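Local coordinates for protein NADP-dependent alcohol dehydrogenase (Entamoeba histolytica, PDB 2OUI) that probably catalyses the NADP(H)-dependent interconversion of alcohols with aldehydes or ketones, as a zinc-containing tetrameric medium-chain dehydrogenase, at residues Pro24-Val29 and Val123-Glu128; Leu28-Ala33 and Gln64-Gly69; Asp79-Pro84 and Ala131-Leu136; Thr87-Glu92 and Gly109-Asn114. The protein carries 1 engineered substitution. One frame throughout, in Å; residues are numbered along the deposited sequence.

Contact 1: Pro24-Val29 and Val123-Glu128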
# COMPACT_ATOMS: atom_id res chain seq x y z
N PRO A 24 -33.03 12.26 -12.84
CA PRO A 24 -32.09 13.05 -13.65
C PRO A 24 -30.77 12.34 -13.98
O PRO A 24 -30.22 12.55 -15.06
CB PRO A 24 -31.81 14.27 -12.76
CG PRO A 24 -33.05 14.40 -11.93
CD PRO A 24 -33.48 12.99 -11.64
N LEU A 25 -30.25 11.55 -13.05
CA LEU A 25 -28.99 10.87 -13.25
C LEU A 25 -29.12 9.42 -13.72
O LEU A 25 -28.09 8.77 -13.95
CB LEU A 25 -28.15 10.87 -11.96
CG LEU A 25 -27.73 12.22 -11.36
CD1 LEU A 25 -26.62 11.99 -10.31
CD2 LEU A 25 -27.21 13.17 -12.41
N ASP A 26 -30.35 8.92 -13.85
CA ASP A 26 -30.58 7.48 -14.06
C ASP A 26 -30.70 7.11 -15.53
O ASP A 26 -30.84 7.97 -16.38
CB ASP A 26 -31.87 7.05 -13.38
CG ASP A 26 -31.94 7.45 -11.92
OD1 ASP A 26 -30.87 7.62 -11.30
OD2 ASP A 26 -33.07 7.56 -11.40
N ALA A 27 -30.69 5.81 -15.80
CA ALA A 27 -31.06 5.28 -17.13
C ALA A 27 -31.95 4.08 -16.96
O ALA A 27 -31.85 3.35 -15.97
CB ALA A 27 -29.81 4.90 -17.93
N LEU A 28 -32.84 3.87 -17.92
CA LEU A 28 -33.61 2.65 -17.99
C LEU A 28 -33.01 1.80 -19.10
O LEU A 28 -32.68 2.32 -20.17
CB LEU A 28 -35.08 2.93 -18.29
CG LEU A 28 -35.83 3.80 -17.26
CD1 LEU A 28 -37.29 3.84 -17.63
CD2 LEU A 28 -35.66 3.25 -15.82
N VAL A 29 -32.88 0.49 -18.84
CA VAL A 29 -32.13 -0.41 -19.72
C VAL A 29 -32.96 -1.67 -20.00
O VAL A 29 -33.59 -2.21 -19.09
CB VAL A 29 -30.75 -0.79 -19.04
CG1 VAL A 29 -29.93 -1.76 -19.91
CG2 VAL A 29 -29.93 0.44 -18.73
N VAL A 123 -37.37 -4.23 -18.50
CA VAL A 123 -36.64 -2.98 -18.35
C VAL A 123 -36.15 -2.97 -16.92
O VAL A 123 -36.87 -3.41 -16.02
CB VAL A 123 -37.57 -1.74 -18.57
CG1 VAL A 123 -36.84 -0.43 -18.29
CG2 VAL A 123 -38.16 -1.71 -19.98
N PHE A 124 -34.94 -2.50 -16.69
CA PHE A 124 -34.47 -2.28 -15.32
C PHE A 124 -33.82 -0.91 -15.16
O PHE A 124 -33.59 -0.21 -16.15
CB PHE A 124 -33.56 -3.43 -14.85
CG PHE A 124 -32.36 -3.65 -15.71
CD1 PHE A 124 -31.19 -2.91 -15.51
CD2 PHE A 124 -32.39 -4.60 -16.73
CE1 PHE A 124 -30.07 -3.12 -16.32
CE2 PHE A 124 -31.27 -4.82 -17.54
CZ PHE A 124 -30.11 -4.08 -17.32
N HIS A 125 -33.54 -0.55 -13.91
CA HIS A 125 -33.16 0.79 -13.56
C HIS A 125 -31.70 0.80 -13.11
O HIS A 125 -31.28 -0.04 -12.29
CB HIS A 125 -34.07 1.31 -12.44
CG HIS A 125 -33.70 2.66 -11.92
ND1 HIS A 125 -32.67 2.86 -11.02
CD2 HIS A 125 -34.24 3.88 -12.14
CE1 HIS A 125 -32.58 4.14 -10.72
NE2 HIS A 125 -33.53 4.79 -11.39
N VAL A 126 -30.94 1.77 -13.61
CA VAL A 126 -29.55 1.95 -13.19
C VAL A 126 -29.38 3.34 -12.57
O VAL A 126 -29.65 4.36 -13.23
CB VAL A 126 -28.57 1.80 -14.39
CG1 VAL A 126 -27.11 1.96 -13.91
CG2 VAL A 126 -28.80 0.47 -15.09
N ASN A 127 -28.93 3.40 -11.32
CA ASN A 127 -28.64 4.70 -10.66
C ASN A 127 -27.30 5.26 -11.14
O ASN A 127 -26.41 4.49 -11.45
CB ASN A 127 -28.56 4.51 -9.14
CG ASN A 127 -27.53 3.48 -8.75
OD1 ASN A 127 -27.67 2.29 -9.07
ND2 ASN A 127 -26.48 3.92 -8.08
N GLU A 128 -27.16 6.59 -11.17
CA GLU A 128 -25.89 7.21 -11.58
C GLU A 128 -25.34 6.60 -12.88
O GLU A 128 -24.21 6.10 -12.94
CB GLU A 128 -24.87 7.19 -10.42
CG GLU A 128 -25.33 8.16 -9.31
CD GLU A 128 -24.44 8.14 -8.09
OE1 GLU A 128 -23.21 7.95 -8.25
OE2 GLU A 128 -24.98 8.34 -6.98
O HOH W 1 -29.15 8.13 -9.66

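Contact 2: Leu28-Ala33 and Gln64-Gly69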
# COMPACT_ATOMS: atom_id res chain seq x y z
N LEU A 28 -32.84 3.87 -17.92
CA LEU A 28 -33.61 2.65 -17.99
C LEU A 28 -33.01 1.80 -19.10
O LEU A 28 -32.68 2.32 -20.17
CB LEU A 28 -35.08 2.93 -18.29
CG LEU A 28 -35.83 3.80 -17.26
CD1 LEU A 28 -37.29 3.84 -17.63
CD2 LEU A 28 -35.66 3.25 -15.82
N VAL A 29 -32.88 0.49 -18.84
CA VAL A 29 -32.13 -0.41 -19.72
C VAL A 29 -32.96 -1.67 -20.00
O VAL A 29 -33.59 -2.21 -19.09
CB VAL A 29 -30.75 -0.79 -19.04
CG1 VAL A 29 -29.93 -1.76 -19.91
CG2 VAL A 29 -29.93 0.44 -18.73
N ARG A 30 -32.96 -2.13 -21.26
CA ARG A 30 -33.57 -3.43 -21.59
C ARG A 30 -32.46 -4.46 -21.79
O ARG A 30 -31.39 -4.12 -22.33
CB ARG A 30 -34.46 -3.31 -22.84
CG ARG A 30 -33.72 -3.05 -24.14
CD ARG A 30 -34.75 -2.89 -25.30
NE ARG A 30 -34.14 -2.68 -26.61
CZ ARG A 30 -34.81 -2.45 -27.73
NH1 ARG A 30 -36.14 -2.38 -27.71
NH2 ARG A 30 -34.16 -2.28 -28.89
N PRO A 31 -32.65 -5.71 -21.30
CA PRO A 31 -31.56 -6.70 -21.41
C PRO A 31 -31.36 -7.27 -22.81
O PRO A 31 -32.35 -7.58 -23.50
CB PRO A 31 -32.03 -7.83 -20.48
CG PRO A 31 -33.54 -7.79 -20.55
CD PRO A 31 -33.84 -6.27 -20.60
N LEU A 32 -30.09 -7.44 -23.20
CA LEU A 32 -29.69 -8.10 -24.45
C LEU A 32 -29.03 -9.45 -24.17
O LEU A 32 -29.12 -10.35 -24.97
CB LEU A 32 -28.69 -7.25 -25.22
CG LEU A 32 -29.14 -5.89 -25.75
CD1 LEU A 32 -27.94 -5.23 -26.40
CD2 LEU A 32 -30.28 -6.07 -26.74
N ALA A 33 -28.34 -9.57 -23.04
CA ALA A 33 -27.82 -10.87 -22.63
C ALA A 33 -27.81 -10.89 -21.11
O ALA A 33 -27.54 -9.87 -20.47
CB ALA A 33 -26.41 -11.12 -23.21
N GLN A 64 -29.40 -2.47 -23.38
CA GLN A 64 -29.53 -1.36 -24.30
C GLN A 64 -30.32 -0.25 -23.61
O GLN A 64 -31.39 -0.50 -23.02
CB GLN A 64 -30.25 -1.85 -25.57
CG GLN A 64 -30.31 -0.79 -26.66
CD GLN A 64 -30.82 -1.35 -27.98
OE1 GLN A 64 -31.72 -2.20 -28.00
NE2 GLN A 64 -30.29 -0.83 -29.09
N ILE A 65 -29.81 0.98 -23.65
CA ILE A 65 -30.52 2.13 -23.06
C ILE A 65 -31.85 2.42 -23.75
O ILE A 65 -31.89 2.57 -24.97
CB ILE A 65 -29.67 3.42 -23.14
CG1 ILE A 65 -28.24 3.16 -22.64
CG2 ILE A 65 -30.34 4.59 -22.38
CD1 ILE A 65 -28.15 2.83 -21.19
N VAL A 66 -32.93 2.50 -22.96
CA VAL A 66 -34.27 2.86 -23.49
C VAL A 66 -34.72 4.24 -23.00
O VAL A 66 -35.62 4.83 -23.59
CB VAL A 66 -35.36 1.78 -23.20
CG1 VAL A 66 -34.99 0.48 -23.87
CG2 VAL A 66 -35.56 1.56 -21.69
N LYS A 67 -34.11 4.75 -21.93
CA LYS A 67 -34.44 6.10 -21.44
C LYS A 67 -33.29 6.63 -20.63
O LYS A 67 -32.67 5.87 -19.90
CB LYS A 67 -35.66 6.05 -20.54
CG LYS A 67 -36.25 7.43 -20.18
CD LYS A 67 -37.50 7.29 -19.32
CE LYS A 67 -38.15 8.65 -19.02
NZ LYS A 67 -38.33 9.48 -20.26
N VAL A 68 -32.99 7.92 -20.76
CA VAL A 68 -31.97 8.53 -19.88
C VAL A 68 -32.53 9.75 -19.18
O VAL A 68 -33.38 10.45 -19.74
CB VAL A 68 -30.66 8.95 -20.64
CG1 VAL A 68 -29.94 7.76 -21.27
CG2 VAL A 68 -30.94 10.03 -21.68
N GLY A 69 -32.06 10.02 -17.96
CA GLY A 69 -32.49 11.22 -17.24
C GLY A 69 -31.94 12.50 -17.83
O GLY A 69 -31.03 12.49 -18.65

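Contact 3: Asp79-Pro84 and Ala131-Leu136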
# COMPACT_ATOMS: atom_id res chain seq x y z
N ASP A 79 -27.89 3.12 -27.01
CA ASP A 79 -26.54 2.67 -26.66
C ASP A 79 -26.53 1.29 -26.00
O ASP A 79 -27.39 0.99 -25.18
CB ASP A 79 -25.84 3.62 -25.68
CG ASP A 79 -25.33 4.89 -26.35
OD1 ASP A 79 -25.28 4.96 -27.60
OD2 ASP A 79 -24.96 5.82 -25.60
N LYS A 80 -25.55 0.47 -26.36
CA LYS A 80 -25.42 -0.87 -25.81
C LYS A 80 -24.35 -0.82 -24.72
O LYS A 80 -23.28 -0.24 -24.92
CB LYS A 80 -25.11 -1.88 -26.91
CG LYS A 80 -26.25 -1.96 -27.94
CD LYS A 80 -26.01 -3.01 -29.01
CE LYS A 80 -27.10 -2.87 -30.08
NZ LYS A 80 -26.82 -3.67 -31.29
N VAL A 81 -24.65 -1.42 -23.57
CA VAL A 81 -23.82 -1.21 -22.37
C VAL A 81 -23.57 -2.51 -21.63
O VAL A 81 -24.39 -3.44 -21.69
CB VAL A 81 -24.48 -0.22 -21.36
CG1 VAL A 81 -24.48 1.22 -21.90
CG2 VAL A 81 -25.94 -0.64 -21.03
N ILE A 82 -22.45 -2.53 -20.92
CA ILE A 82 -22.12 -3.58 -19.98
C ILE A 82 -22.60 -3.07 -18.62
O ILE A 82 -22.19 -1.99 -18.15
CB ILE A 82 -20.59 -3.81 -19.94
CG1 ILE A 82 -20.07 -4.29 -21.30
CG2 ILE A 82 -20.24 -4.87 -18.94
CD1 ILE A 82 -18.53 -4.16 -21.45
N VAL A 83 -23.46 -3.84 -17.98
CA VAL A 83 -23.99 -3.42 -16.69
C VAL A 83 -23.23 -4.14 -15.56
O VAL A 83 -23.27 -5.38 -15.49
CB VAL A 83 -25.50 -3.75 -16.56
CG1 VAL A 83 -26.08 -3.13 -15.28
CG2 VAL A 83 -26.28 -3.24 -17.81
N PRO A 84 -22.54 -3.38 -14.68
CA PRO A 84 -21.83 -4.07 -13.59
C PRO A 84 -22.83 -4.55 -12.54
O PRO A 84 -23.87 -3.92 -12.37
CB PRO A 84 -20.91 -2.98 -13.01
CG PRO A 84 -21.64 -1.66 -13.32
CD PRO A 84 -22.39 -1.92 -14.64
N ALA A 131 -21.88 7.15 -14.47
CA ALA A 131 -20.78 6.63 -13.68
C ALA A 131 -20.79 5.09 -13.71
O ALA A 131 -19.74 4.47 -13.61
CB ALA A 131 -20.93 7.10 -12.25
N ASN A 132 -21.97 4.49 -13.87
CA ASN A 132 -22.13 3.07 -13.68
C ASN A 132 -22.30 2.19 -14.93
O ASN A 132 -22.34 0.98 -14.79
CB ASN A 132 -23.28 2.80 -12.70
CG ASN A 132 -22.88 3.13 -11.29
OD1 ASN A 132 -21.74 2.89 -10.92
ND2 ASN A 132 -23.80 3.71 -10.51
N LEU A 133 -22.40 2.78 -16.12
CA LEU A 133 -22.54 1.97 -17.35
C LEU A 133 -21.37 2.19 -18.33
O LEU A 133 -21.03 3.33 -18.65
CB LEU A 133 -23.86 2.31 -18.05
CG LEU A 133 -25.11 1.89 -17.26
CD1 LEU A 133 -26.37 2.38 -17.96
CD2 LEU A 133 -25.15 0.38 -17.03
N ALA A 134 -20.76 1.09 -18.78
CA ALA A 134 -19.67 1.14 -19.76
C ALA A 134 -20.29 0.85 -21.11
O ALA A 134 -21.14 -0.03 -21.22
CB ALA A 134 -18.61 0.08 -19.45
N LEU A 135 -19.88 1.58 -22.13
CA LEU A 135 -20.29 1.20 -23.49
C LEU A 135 -19.73 -0.18 -23.89
O LEU A 135 -18.58 -0.48 -23.58
CB LEU A 135 -19.88 2.28 -24.51
CG LEU A 135 -20.58 3.65 -24.41
CD1 LEU A 135 -20.01 4.60 -25.46
CD2 LEU A 135 -22.12 3.56 -24.52
N LEU A 136 -20.54 -1.01 -24.55
CA LEU A 136 -20.10 -2.32 -25.05
C LEU A 136 -19.14 -2.13 -26.24
O LEU A 136 -19.55 -1.60 -27.26
CB LEU A 136 -21.30 -3.16 -25.49
CG LEU A 136 -21.03 -4.56 -26.09
CD1 LEU A 136 -20.37 -5.52 -25.09
CD2 LEU A 136 -22.32 -5.16 -26.67

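Contact 4: Thr87-Glu92 and Gly109-Asn114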
# COMPACT_ATOMS: atom_id res chain seq x y z
N THR A 87 -23.35 -1.23 -8.61
CA THR A 87 -23.63 0.09 -9.18
C THR A 87 -23.64 1.08 -8.00
O THR A 87 -24.70 1.42 -7.46
CB THR A 87 -25.02 0.13 -9.90
OG1 THR A 87 -26.02 -0.34 -9.00
CG2 THR A 87 -25.04 -0.72 -11.17
N PRO A 88 -22.45 1.56 -7.59
CA PRO A 88 -22.35 2.38 -6.38
C PRO A 88 -23.06 3.75 -6.44
O PRO A 88 -23.37 4.29 -7.52
CB PRO A 88 -20.83 2.61 -6.24
CG PRO A 88 -20.20 1.48 -7.00
CD PRO A 88 -21.14 1.32 -8.20
N ASP A 89 -23.31 4.30 -5.26
CA ASP A 89 -23.69 5.71 -5.10
C ASP A 89 -22.35 6.39 -4.84
O ASP A 89 -21.81 6.30 -3.71
CB ASP A 89 -24.59 5.88 -3.88
CG ASP A 89 -25.75 4.85 -3.84
OD1 ASP A 89 -26.71 4.98 -4.64
OD2 ASP A 89 -25.69 3.91 -3.00
N TRP A 90 -21.79 7.00 -5.87
CA TRP A 90 -20.37 7.42 -5.83
C TRP A 90 -20.01 8.54 -4.83
O TRP A 90 -18.83 8.74 -4.52
CB TRP A 90 -19.88 7.71 -7.27
CG TRP A 90 -19.73 6.44 -8.05
CD1 TRP A 90 -20.66 5.85 -8.87
CD2 TRP A 90 -18.61 5.56 -8.03
NE1 TRP A 90 -20.17 4.67 -9.38
CE2 TRP A 90 -18.90 4.47 -8.88
CE3 TRP A 90 -17.36 5.60 -7.38
CZ2 TRP A 90 -18.00 3.42 -9.09
CZ3 TRP A 90 -16.46 4.56 -7.59
CH2 TRP A 90 -16.79 3.48 -8.42
N GLY A 91 -20.99 9.31 -4.37
CA GLY A 91 -20.74 10.39 -3.40
C GLY A 91 -21.00 10.01 -1.95
O GLY A 91 -20.86 10.84 -1.07
N GLU A 92 -21.44 8.78 -1.69
CA GLU A 92 -21.70 8.36 -0.30
C GLU A 92 -20.40 8.21 0.48
O GLU A 92 -19.32 8.12 -0.13
CB GLU A 92 -22.51 7.06 -0.25
CG GLU A 92 -23.98 7.19 -0.71
CD GLU A 92 -24.85 8.13 0.12
OE1 GLU A 92 -24.61 8.32 1.33
OE2 GLU A 92 -25.81 8.67 -0.46
N GLY A 109 -23.50 -1.11 -2.35
CA GLY A 109 -23.25 -0.92 -3.78
C GLY A 109 -23.76 -2.09 -4.62
O GLY A 109 -23.91 -1.97 -5.84
N TRP A 110 -24.00 -3.24 -3.98
CA TRP A 110 -24.64 -4.36 -4.65
C TRP A 110 -26.15 -4.20 -4.47
O TRP A 110 -26.72 -4.58 -3.43
CB TRP A 110 -24.12 -5.70 -4.10
CG TRP A 110 -24.89 -6.91 -4.61
CD1 TRP A 110 -25.54 -7.03 -5.83
CD2 TRP A 110 -25.04 -8.16 -3.94
NE1 TRP A 110 -26.11 -8.29 -5.93
CE2 TRP A 110 -25.84 -8.99 -4.78
CE3 TRP A 110 -24.63 -8.65 -2.70
CZ2 TRP A 110 -26.20 -10.29 -4.42
CZ3 TRP A 110 -24.99 -9.93 -2.33
CH2 TRP A 110 -25.77 -10.75 -3.19
N LYS A 111 -26.80 -3.62 -5.48
CA LYS A 111 -28.21 -3.29 -5.37
C LYS A 111 -29.08 -4.38 -6.01
O LYS A 111 -29.97 -4.96 -5.34
CB LYS A 111 -28.48 -1.90 -6.00
CG LYS A 111 -27.63 -0.81 -5.34
CD LYS A 111 -28.04 0.61 -5.76
CE LYS A 111 -27.03 1.64 -5.13
NZ LYS A 111 -27.12 1.70 -3.65
N PHE A 112 -28.82 -4.62 -7.30
CA PHE A 112 -29.56 -5.60 -8.10
C PHE A 112 -29.62 -6.97 -7.40
O PHE A 112 -28.58 -7.58 -7.18
CB PHE A 112 -28.86 -5.85 -9.44
CG PHE A 112 -28.88 -4.67 -10.40
CD1 PHE A 112 -30.06 -3.99 -10.70
CD2 PHE A 112 -27.72 -4.35 -11.10
CE1 PHE A 112 -30.07 -2.93 -11.65
CE2 PHE A 112 -27.73 -3.30 -12.05
CZ PHE A 112 -28.90 -2.59 -12.31
N SER A 113 -30.82 -7.46 -7.12
CA SER A 113 -31.07 -8.77 -6.48
C SER A 113 -30.46 -8.90 -5.08
O SER A 113 -30.41 -9.99 -4.53
CB SER A 113 -30.73 -10.00 -7.37
OG SER A 113 -29.37 -10.41 -7.26
N ASN A 114 -30.00 -7.78 -4.52
CA ASN A 114 -29.74 -7.69 -3.07
C ASN A 114 -30.95 -7.04 -2.37
O ASN A 114 -31.70 -7.72 -1.65
CB ASN A 114 -28.42 -6.94 -2.81
CG ASN A 114 -28.10 -6.78 -1.33
OD1 ASN A 114 -28.80 -7.32 -0.44
ND2 ASN A 114 -27.01 -6.05 -1.04
O HOH W 2 -26.33 -3.07 -8.29

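Contact 1: Pro24-Val29 and Val123-Glu128
V29 and F124 form the dense end of an antiparallel strand pairing that passes, a few residues along, into a looser loop. The two residues make a hydrogen-bonded pair, with F124 N reaching V29 O at 2.8 Å and V29 N returning a bond to F124 O. F124 takes chi1 57°, with CG between its own N and carbonyl carbon, which swings the phenyl ring back across its neighbour. V29 CB therefore sits over the ring face, 4.0 Å from the centroid of F124, in a CH-pi contact, while V29 CG1 touches F124 CZ at 3.5 Å. On the same face of the sheet V29 CG2 meets V126 CG2. A27 and V126 exchange a second pair of backbone bonds.

The other face, carrying L28 and H125, is more polar. H125 NE2 donates to D26 OD2 at 2.8 Å; the acceptor lies near the imidazole plane, yet the donor stands above the carboxylate, the two planes being 71° apart. K116 holds H125 ND1, and G23 N also binds D26 OD2, so ring and acid are each fixed at a second point. Beyond D26 the regular strand bonding stops, although the backbones stay side by side, and the contact is looser and partly exposed. A water accepts from E128 N at 2.9 Å; its link to D26 OD1 is doubtful, being too short in the model. L25 CD1 only brushes E128 CG at 4.2 Å. L25 also packs on L25 of the second subunit. Strand pairing of this kind, joining 27-29 to 124-126, belongs to the GroES-like domain of medium-chain alcohol dehydrogenases.

Contact 2: Leu28-Ala33 and Gln64-Gly69
R30 and Q64 face each other as a hydrogen-bonded antiparallel pair, and their side chains run out together on one side of the sheet. Followed outward, the arginine's aliphatic part runs along one V66 methyl before its nitrogens turn to a single oxygen. Its CB is 4.0 Å from V66 CG1. Its CG, placed between the backbone N and carbonyl carbon (chi1 69°), lies close to Q64 O and against the same V66 methyl, and R30 CD continues that contact at 3.7 Å. From CG to NE the chain is extended, which delivers the guanidinium side-on to the amide of Q64: R30 NE donates to Q64 OE1 at 2.8 Å and R30 NH2 to the same oxygen at 2.6 Å. Both nitrogens approach from one face of the amide, whose plane is turned 48° from the guanidinium, while the oxygen stays close to the guanidinium plane.

Farther along, a classic beta bulge shifts the register, with V66 and K67 both opposite L28. L28 O accepts from V66 N at 2.8 Å and, weakly, from K67 N. The bulge also brings V66 CG2 against L28 CB, and the aliphatic part of K67 lies alongside L28, CD to CD1 at 3.8 Å. On the reverse face V29 CG2 touches I65 CD1.

D355 forms a salt bridge with R30 NH2, and Y353 makes a cation-pi contact with the arginine; Q64 NE2 bonds to E356 O and G78 O. A doubly gripped amide oxygen and a nearby carboxylate would together be expected to stabilise the cationic arginine in this buried setting, tying the strand pair to the C-terminal tail.

Contact 3: Asp79-Pro84 and Ala131-Leu136
I82 buries the largest area in this contact, followed by L136 and L133, and these three residues lie on both sides of the pairing. I82 CG1 reaches L136 CD1 at 4.0 Å, the two side chains crossing at about a right angle. L136 has CG anti to its backbone N (chi1 178°), which extends the leucine toward the isoleucine; its N-H meets K80 O almost straight, at 2.9 Å and 176°. I82 N in turn donates to A134 O at 2.8 Å, while the return bond from A134 N to I82 O is weak.

The short antiparallel pairing of 80-83 with 134-135 adds an edge to the curled sheet of the GroES-like domain, where strand 61-68 is the other neighbour of 80-83. M302 of helix 298-310 packs on both I82 and A134.

L133, the first residue to leave the helix, turns its side chain to the opposite side of the pairing from I82. Its CB rests against V81 CG1, and its CD2 lies beside V83 CG2 at 3.9 Å, with I65 of strand 61-68 touching the same leucine. At the outer end, L135 CD2 lies against D79 OD2 at 3.8 Å; the acid has its salt bridge with K76.

Contact 4: Thr87-Glu92 and Gly109-Asn114
T87 and G109 join two irregular loops by one backbone bond, T87 N to G109 O at 2.9 Å, close to where P88 and G109 bring their CA atoms within 4.3 Å. The remaining links are made by side chains. K111 stretches back along the 87-89 chain: its CD passes T87 OG1, its CE lies 3.3 Å from T87 O, and a bend at the last torsion (chi4 -67°) turns the ammonium to the carboxylate of D89. K111 NZ meets D89 OD2 at 2.7 Å on the syn side of the acid, 22° out of its plane, in a salt bridge. S103 OG also bonds D89 OD2, and G108 O takes a bond from K111 NZ, so both charged ends have a second partner.

T87 divides its branches between two kinds of neighbour. Its OG1 shares a water with the backbone of K111, 2.8 Å from the hydroxyl and 2.9 Å from K111 N, and is bonded as well to N127 OD1. Its CG2 is directed to the F112 ring, 3.8 Å from CE2, with the two side chains at about a right angle.

F112, its side chain about 9 Å from the zinc, also touches the zinc ligand H59, whose ND1 is hydrogen-bonded to the hydroxyl of S113 in a second-shell contact. The second partners of D89 and K111 probably help to fix the direction of the salt bridge, and polar links together with the T87-F112 contact take the place of strand pairing beside these neighbours of the zinc ligand.

How the contacts relate
Contacts 1, 2 and 3 are pairings within one curled sheet: strand 27-34 serves both 1 and 2, strand 61-68 carries contact 2 to 80-83, and contact 3 adds 134-135. Contacts 2 and 3 are largely buried, though each has an exposed residue, whereas contact 1 is partly buried and reaches the second subunit at its loop end. Contact 4, a buried loop pairing nested within the spans closed by 1 and 3, has a single backbone bond and leans on a salt bridge and water; contacts 1 to 3 are built chiefly on strand bonds, with polar side-chain pairs added in 1 and 2. N127 and N132 join the systems: the first reaches T87, the second W90 and P88.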